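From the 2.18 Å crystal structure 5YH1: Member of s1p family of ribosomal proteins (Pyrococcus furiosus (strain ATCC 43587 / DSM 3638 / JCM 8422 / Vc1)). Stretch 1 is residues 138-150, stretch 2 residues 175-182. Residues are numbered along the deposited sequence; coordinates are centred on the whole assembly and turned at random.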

ATOM      1  N   ASN A 138       3.061  12.507  19.403  1.00 27.27           N
ATOM      2  CA  ASN A 138       1.674  12.492  18.985  1.00 27.18           C
ATOM      3  C   ASN A 138       0.939  12.119  20.262  1.00 26.49           C
ATOM      4  O   ASN A 138       1.584  11.743  21.244  1.00 25.23           O
ATOM      5  CB  ASN A 138       1.419  11.389  17.943  1.00 27.28           C
ATOM      6  CG  ASN A 138       1.580  11.856  16.509  1.00 28.47           C
ATOM      7  OD1 ASN A 138       1.864  13.019  16.237  1.00 29.57           O
ATOM      8  ND2 ASN A 138       1.403  10.924  15.567  1.00 28.64           N
ATOM      9  N   GLY A 139      -0.391  12.188  20.239  1.00 26.03           N
ATOM     10  CA  GLY A 139      -1.194  11.568  21.289  1.00 26.83           C
ATOM     11  C   GLY A 139      -1.788  12.495  22.333  1.00 26.58           C
ATOM     12  O   GLY A 139      -2.708  12.109  23.053  1.00 27.51           O
ATOM     13  N   GLY A 140      -1.272  13.712  22.423  1.00 26.73           N
ATOM     14  CA  GLY A 140      -1.666  14.632  23.488  1.00 27.38           C
ATOM     15  C   GLY A 140      -2.814  15.572  23.165  1.00 27.62           C
ATOM     16  O   GLY A 140      -2.981  16.581  23.849  1.00 27.56           O
ATOM     17  N   THR A 141      -3.601  15.259  22.135  1.00 28.21           N
ATOM     18  CA  THR A 141      -4.699  16.132  21.715  1.00 28.52           C
ATOM     19  C   THR A 141      -6.032  15.415  21.606  1.00 29.78           C
ATOM     20  O   THR A 141      -6.123  14.182  21.673  1.00 28.73           O
ATOM     21  CB  THR A 141      -4.440  16.780  20.344  1.00 29.37           C
ATOM     22  OG1 THR A 141      -4.664  15.814  19.316  1.00 29.31           O
ATOM     23  CG2 THR A 141      -3.015  17.366  20.244  1.00 30.00           C
ATOM     24  N   THR A 142      -7.067  16.220  21.407  1.00 30.30           N
ATOM     25  CA  THR A 142      -8.429  15.736  21.254  1.00 30.76           C
ATOM     26  C   THR A 142      -8.608  14.850  20.001  1.00 31.50           C
ATOM     27  O   THR A 142      -9.435  13.941  20.000  1.00 29.88           O
ATOM     28  CB  THR A 142      -9.395  16.939  21.281  1.00 31.02           C
ATOM     29  OG1 THR A 142      -9.389  17.488  22.610  1.00 31.86           O
ATOM     30  CG2 THR A 142     -10.826  16.545  20.899  1.00 31.13           C
ATOM     31  N   GLU A 143      -7.793  15.073  18.973  1.00 32.87           N
ATOM     32  CA  GLU A 143      -7.836  14.246  17.753  1.00 34.07           C
ATOM     33  C   GLU A 143      -7.384  12.801  18.009  1.00 30.45           C
ATOM     34  O   GLU A 143      -7.609  11.920  17.180  1.00 31.61           O
ATOM     35  CB  GLU A 143      -6.976  14.862  16.640  1.00 37.73           C
ATOM     36  CG  GLU A 143      -7.628  16.025  15.903  1.00 42.74           C
ATOM     37  CD  GLU A 143      -7.872  17.241  16.789  1.00 48.64           C
ATOM     38  OE1 GLU A 143      -8.998  17.786  16.745  1.00 58.16           O
ATOM     39  OE2 GLU A 143      -6.956  17.648  17.544  1.00 50.14           O
ATOM     40  N   ASP A 144      -6.737  12.568  19.147  1.00 27.16           N
ATOM     41  CA  ASP A 144      -6.281  11.239  19.520  1.00 26.14           C
ATOM     42  C   ASP A 144      -7.320  10.419  20.296  1.00 25.43           C
ATOM     43  O   ASP A 144      -7.163   9.206  20.435  1.00 23.00           O
ATOM     44  CB  ASP A 144      -4.994  11.353  20.324  1.00 26.74           C
ATOM     45  CG  ASP A 144      -3.887  12.038  19.535  1.00 27.62           C
ATOM     46  OD1 ASP A 144      -3.392  11.412  18.579  1.00 27.22           O
ATOM     47  OD2 ASP A 144      -3.536  13.195  19.855  1.00 26.52           O
ATOM     48  N   ILE A 145      -8.381  11.073  20.776  1.00 25.35           N
ATOM     49  CA  ILE A 145      -9.376  10.415  21.642  1.00 25.37           C
ATOM     50  C   ILE A 145     -10.096   9.210  20.991  1.00 25.06           C
ATOM     51  O   ILE A 145     -10.270   8.160  21.630  1.00 25.78           O
ATOM     52  CB  ILE A 145     -10.370  11.457  22.199  1.00 26.11           C
ATOM     53  CG1 ILE A 145      -9.646  12.308  23.255  1.00 26.28           C
ATOM     54  CG2 ILE A 145     -11.596  10.781  22.809  1.00 26.61           C
ATOM     55  CD1 ILE A 145     -10.449  13.463  23.819  1.00 26.73           C
ATOM     56  N   PRO A 146     -10.504   9.336  19.722  1.00 24.49           N
ATOM     57  CA  PRO A 146     -11.126   8.170  19.067  1.00 24.71           C
ATOM     58  C   PRO A 146     -10.290   6.895  19.155  1.00 24.83           C
ATOM     59  O   PRO A 146     -10.828   5.825  19.412  1.00 24.27           O
ATOM     60  CB  PRO A 146     -11.279   8.630  17.621  1.00 24.81           C
ATOM     61  CG  PRO A 146     -11.456  10.116  17.731  1.00 24.42           C
ATOM     62  CD  PRO A 146     -10.601  10.551  18.890  1.00 24.52           C
ATOM     63  N   ALA A 147      -8.978   7.014  18.968  1.00 25.45           N
ATOM     64  CA  ALA A 147      -8.079   5.868  19.117  1.00 25.14           C
ATOM     65  C   ALA A 147      -8.093   5.331  20.537  1.00 24.68           C
ATOM     66  O   ALA A 147      -8.078   4.117  20.756  1.00 25.17           O
ATOM     67  CB  ALA A 147      -6.658   6.255  18.718  1.00 25.62           C
ATOM     68  N   TYR A 148      -8.120   6.236  21.509  1.00 24.91           N
ATOM     69  CA  TYR A 148      -8.077   5.837  22.914  1.00 24.89           C
ATOM     70  C   TYR A 148      -9.395   5.190  23.360  1.00 24.94           C
ATOM     71  O   TYR A 148      -9.381   4.258  24.151  1.00 23.93           O
ATOM     72  CB  TYR A 148      -7.713   7.020  23.819  1.00 24.89           C
ATOM     73  CG  TYR A 148      -6.365   7.669  23.525  1.00 24.88           C
ATOM     74  CD1 TYR A 148      -5.288   6.932  23.034  1.00 24.95           C
ATOM     75  CD2 TYR A 148      -6.171   9.022  23.759  1.00 24.87           C
ATOM     76  CE1 TYR A 148      -4.071   7.531  22.783  1.00 25.43           C
ATOM     77  CE2 TYR A 148      -4.956   9.631  23.505  1.00 25.29           C
ATOM     78  CZ  TYR A 148      -3.910   8.882  23.021  1.00 25.15           C
ATOM     79  OH  TYR A 148      -2.708   9.493  22.776  1.00 24.67           O
ATOM     80  N   LYS A 149     -10.523   5.663  22.845  1.00 26.49           N
ATOM     81  CA  LYS A 149     -11.807   5.000  23.120  1.00 27.25           C
ATOM     82  C   LYS A 149     -11.774   3.538  22.689  1.00 27.22           C
ATOM     83  O   LYS A 149     -12.275   2.671  23.396  1.00 26.80           O
ATOM     84  CB  LYS A 149     -12.951   5.721  22.426  1.00 28.86           C
ATOM     85  CG  LYS A 149     -13.286   7.034  23.101  1.00 30.55           C
ATOM     86  CD  LYS A 149     -14.386   7.764  22.368  1.00 32.55           C
ATOM     87  CE  LYS A 149     -14.850   8.954  23.180  1.00 35.34           C
ATOM     88  NZ  LYS A 149     -16.078   9.549  22.593  1.00 38.27           N
ATOM     89  N   ARG A 150     -11.138   3.263  21.550  1.00 26.25           N
ATOM     90  CA  ARG A 150     -11.007   1.903  21.069  1.00 25.48           C
ATOM     91  C   ARG A 150     -10.056   1.080  21.921  1.00 25.62           C
ATOM     92  O   ARG A 150     -10.383  -0.057  22.283  1.00 24.81           O
ATOM     93  CB  ARG A 150     -10.599   1.892  19.600  1.00 26.47           C
ATOM     94  CG  ARG A 150     -11.742   2.321  18.695  1.00 27.25           C
ATOM     95  CD  ARG A 150     -11.222   2.762  17.350  1.00 28.16           C
ATOM     96  NE  ARG A 150     -12.281   3.152  16.424  1.00 27.53           N
ATOM     97  CZ  ARG A 150     -12.930   4.311  16.454  1.00 27.38           C
ATOM     98  NH1 ARG A 150     -12.671   5.224  17.393  1.00 26.71           N
ATOM     99  NH2 ARG A 150     -13.858   4.555  15.534  1.00 27.01           N
ATOM    100  N   ALA A 175      -6.449  18.385  30.679  1.00 40.29           N
ATOM    101  CA  ALA A 175      -7.144  18.537  29.410  1.00 38.65           C
ATOM    102  C   ALA A 175      -8.077  17.366  29.173  1.00 36.11           C
ATOM    103  O   ALA A 175      -7.975  16.334  29.832  1.00 35.11           O
ATOM    104  CB  ALA A 175      -6.146  18.637  28.271  1.00 39.78           C
ATOM    105  N   LYS A 176      -8.964  17.534  28.202  1.00 35.23           N
ATOM    106  CA  LYS A 176      -9.953  16.519  27.856  1.00 36.79           C
ATOM    107  C   LYS A 176      -9.311  15.161  27.556  1.00 33.94           C
ATOM    108  O   LYS A 176      -9.763  14.132  28.062  1.00 30.78           O
ATOM    109  CB  LYS A 176     -10.778  16.984  26.658  1.00 40.95           C
ATOM    110  CG  LYS A 176     -12.025  16.153  26.422  1.00 47.48           C
ATOM    111  CD  LYS A 176     -12.805  16.640  25.211  1.00 53.06           C
ATOM    112  CE  LYS A 176     -14.094  15.843  25.042  1.00 56.27           C
ATOM    113  NZ  LYS A 176     -14.633  15.957  23.657  1.00 59.28           N
ATOM    114  N   VAL A 177      -8.234  15.170  26.767  1.00 32.27           N
ATOM    115  CA  VAL A 177      -7.549  13.932  26.385  1.00 30.75           C
ATOM    116  C   VAL A 177      -7.029  13.157  27.594  1.00 30.64           C
ATOM    117  O   VAL A 177      -6.908  11.934  27.527  1.00 27.87           O
ATOM    118  CB  VAL A 177      -6.371  14.198  25.406  1.00 30.68           C
ATOM    119  CG1 VAL A 177      -5.209  14.885  26.120  1.00 30.16           C
ATOM    120  CG2 VAL A 177      -5.905  12.905  24.749  1.00 29.40           C
ATOM    121  N   ASP A 178      -6.720  13.859  28.689  1.00 31.37           N
ATOM    122  CA  ASP A 178      -6.122  13.214  29.872  1.00 32.41           C
ATOM    123  C   ASP A 178      -7.033  12.179  30.532  1.00 33.09           C
ATOM    124  O   ASP A 178      -6.547  11.246  31.181  1.00 31.28           O
ATOM    125  CB  ASP A 178      -5.699  14.250  30.921  1.00 33.43           C
ATOM    126  CG  ASP A 178      -4.524  15.102  30.467  1.00 33.98           C
ATOM    127  OD1 ASP A 178      -3.566  14.559  29.892  1.00 35.78           O
ATOM    128  OD2 ASP A 178      -4.561  16.324  30.684  1.00 35.42           O
ATOM    129  N   GLU A 179      -8.342  12.329  30.360  1.00 34.70           N
ATOM    130  CA  GLU A 179      -9.292  11.337  30.890  1.00 37.29           C
ATOM    131  C   GLU A 179      -9.194   9.981  30.192  1.00 35.12           C
ATOM    132  O   GLU A 179      -9.664   8.984  30.730  1.00 35.04           O
ATOM    133  CB  GLU A 179     -10.722  11.857  30.791  1.00 40.09           C
ATOM    134  CG  GLU A 179     -10.979  13.081  31.656  1.00 45.15           C
ATOM    135  CD  GLU A 179     -12.324  13.738  31.380  1.00 50.36           C
ATOM    136  OE1 GLU A 179     -12.714  13.868  30.194  1.00 54.41           O
ATOM    137  OE2 GLU A 179     -12.986  14.138  32.357  1.00 53.39           O
ATOM    138  N   TYR A 180      -8.578   9.932  29.010  1.00 32.14           N
ATOM    139  CA  TYR A 180      -8.494   8.687  28.249  1.00 31.57           C
ATOM    140  C   TYR A 180      -7.122   8.024  28.300  1.00 32.44           C
ATOM    141  O   TYR A 180      -6.947   6.956  27.725  1.00 31.62           O
ATOM    142  CB  TYR A 180      -8.888   8.937  26.797  1.00 31.83           C
ATOM    143  CG  TYR A 180     -10.288   9.466  26.656  1.00 31.46           C
ATOM    144  CD1 TYR A 180     -11.367   8.602  26.501  1.00 32.08           C
ATOM    145  CD2 TYR A 180     -10.536  10.829  26.700  1.00 32.95           C
ATOM    146  CE1 TYR A 180     -12.660   9.087  26.379  1.00 33.42           C
ATOM    147  CE2 TYR A 180     -11.824  11.326  26.583  1.00 34.30           C
ATOM    148  CZ  TYR A 180     -12.878  10.449  26.419  1.00 34.12           C
ATOM    149  OH  TYR A 180     -14.143  10.951  26.294  1.00 37.32           O
ATOM    150  N   VAL A 181      -6.153   8.646  28.973  1.00 32.08           N
ATOM    151  CA  VAL A 181      -4.810   8.073  29.092  1.00 31.18           C
ATOM    152  C   VAL A 181      -4.351   8.054  30.546  1.00 30.81           C
ATOM    153  O   VAL A 181      -4.826   8.839  31.359  1.00 30.82           O
ATOM    154  CB  VAL A 181      -3.775   8.822  28.219  1.00 31.81           C
ATOM    155  CG1 VAL A 181      -4.211   8.825  26.755  1.00 31.46           C
ATOM    156  CG2 VAL A 181      -3.537  10.241  28.714  1.00 31.22           C
ATOM    157  N   ASP A 182      -3.405   7.171  30.847  1.00 30.00           N
ATOM    158  CA  ASP A 182      -2.980   6.905  32.219  1.00 30.26           C
ATOM    159  C   ASP A 182      -1.883   7.846  32.725  1.00 31.01           C
ATOM    160  O   ASP A 182      -1.827   8.155  33.914  1.00 30.70           O
ATOM    161  CB  ASP A 182      -2.530   5.448  32.335  1.00 31.16           C
ATOM    162  CG  ASP A 182      -3.674   4.470  32.059  1.00 32.67           C
ATOM    163  OD1 ASP A 182      -4.344   4.100  33.034  1.00 33.92           O
ATOM    164  OD2 ASP A 182      -3.948   4.134  30.882  1.00 31.26           O
TER
HETATM  165  O   HOH W   1      -7.625  17.506  24.846  1.00 32.92           O

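No direct hydrogen bond joins the two stretches; apolar packing holds them together, burying about 450 Å² in all. Val177, Ile145, Tyr148 and Tyr180 contribute most, and each directs its CA-to-CB bond toward the other stretch. Val177 is the hub from its side. Its CG2 lies 3.6 Å from CE2 of Tyr148, near the plane of that ring, and 4.1 Å from CG1 of Ile145. A compact, branched side chain suits this pocket, because its two methyls also rest on backbone: CG2 is 3.3 Å from O of Thr141, and CG1 is 3.6 Å from O of Gly140.

Two CH-pi contacts use the aromatic faces, one in each direction. Ile145 CG2 sits 3.8 Å from the centroid of the Tyr180 ring, almost on its normal, while Ile145 CD1 reaches CE2 of Tyr180 at 3.8 Å. In return, Val181 CG1 lies over a face of Tyr148, 3.6 Å from the ring centroid. The tyrosines also meet at their bases, CB of Tyr148 to CB of Tyr180 at 3.7 Å. Farther out, the long aliphatic chain of Lys149, extended beyond CB, brings CE within 3.8 Å of OH of Tyr180.

The polar link is indirect: one water donates to OG1 of Thr142 (2.8 Å) and accepts from N of Val177 (3.1 Å), so a small hydroxyl-bearing side chain serves well here.

Hydrogen bonds within stretch 1 brace this surface. Tyr148 OH donates to O of Gly139 at 2.6 Å, giving the buried hydroxyl a partner. Gly139 has a positive phi, and a CB there would clash with that same hydroxyl and with the preceding carbonyl. Thr141 N donates to Asp144 OD2 at 3.1 Å, and Thr141 OG1 donates to Asp144 OD2 at 2.9 Å, tying down the turn that leads into the helix.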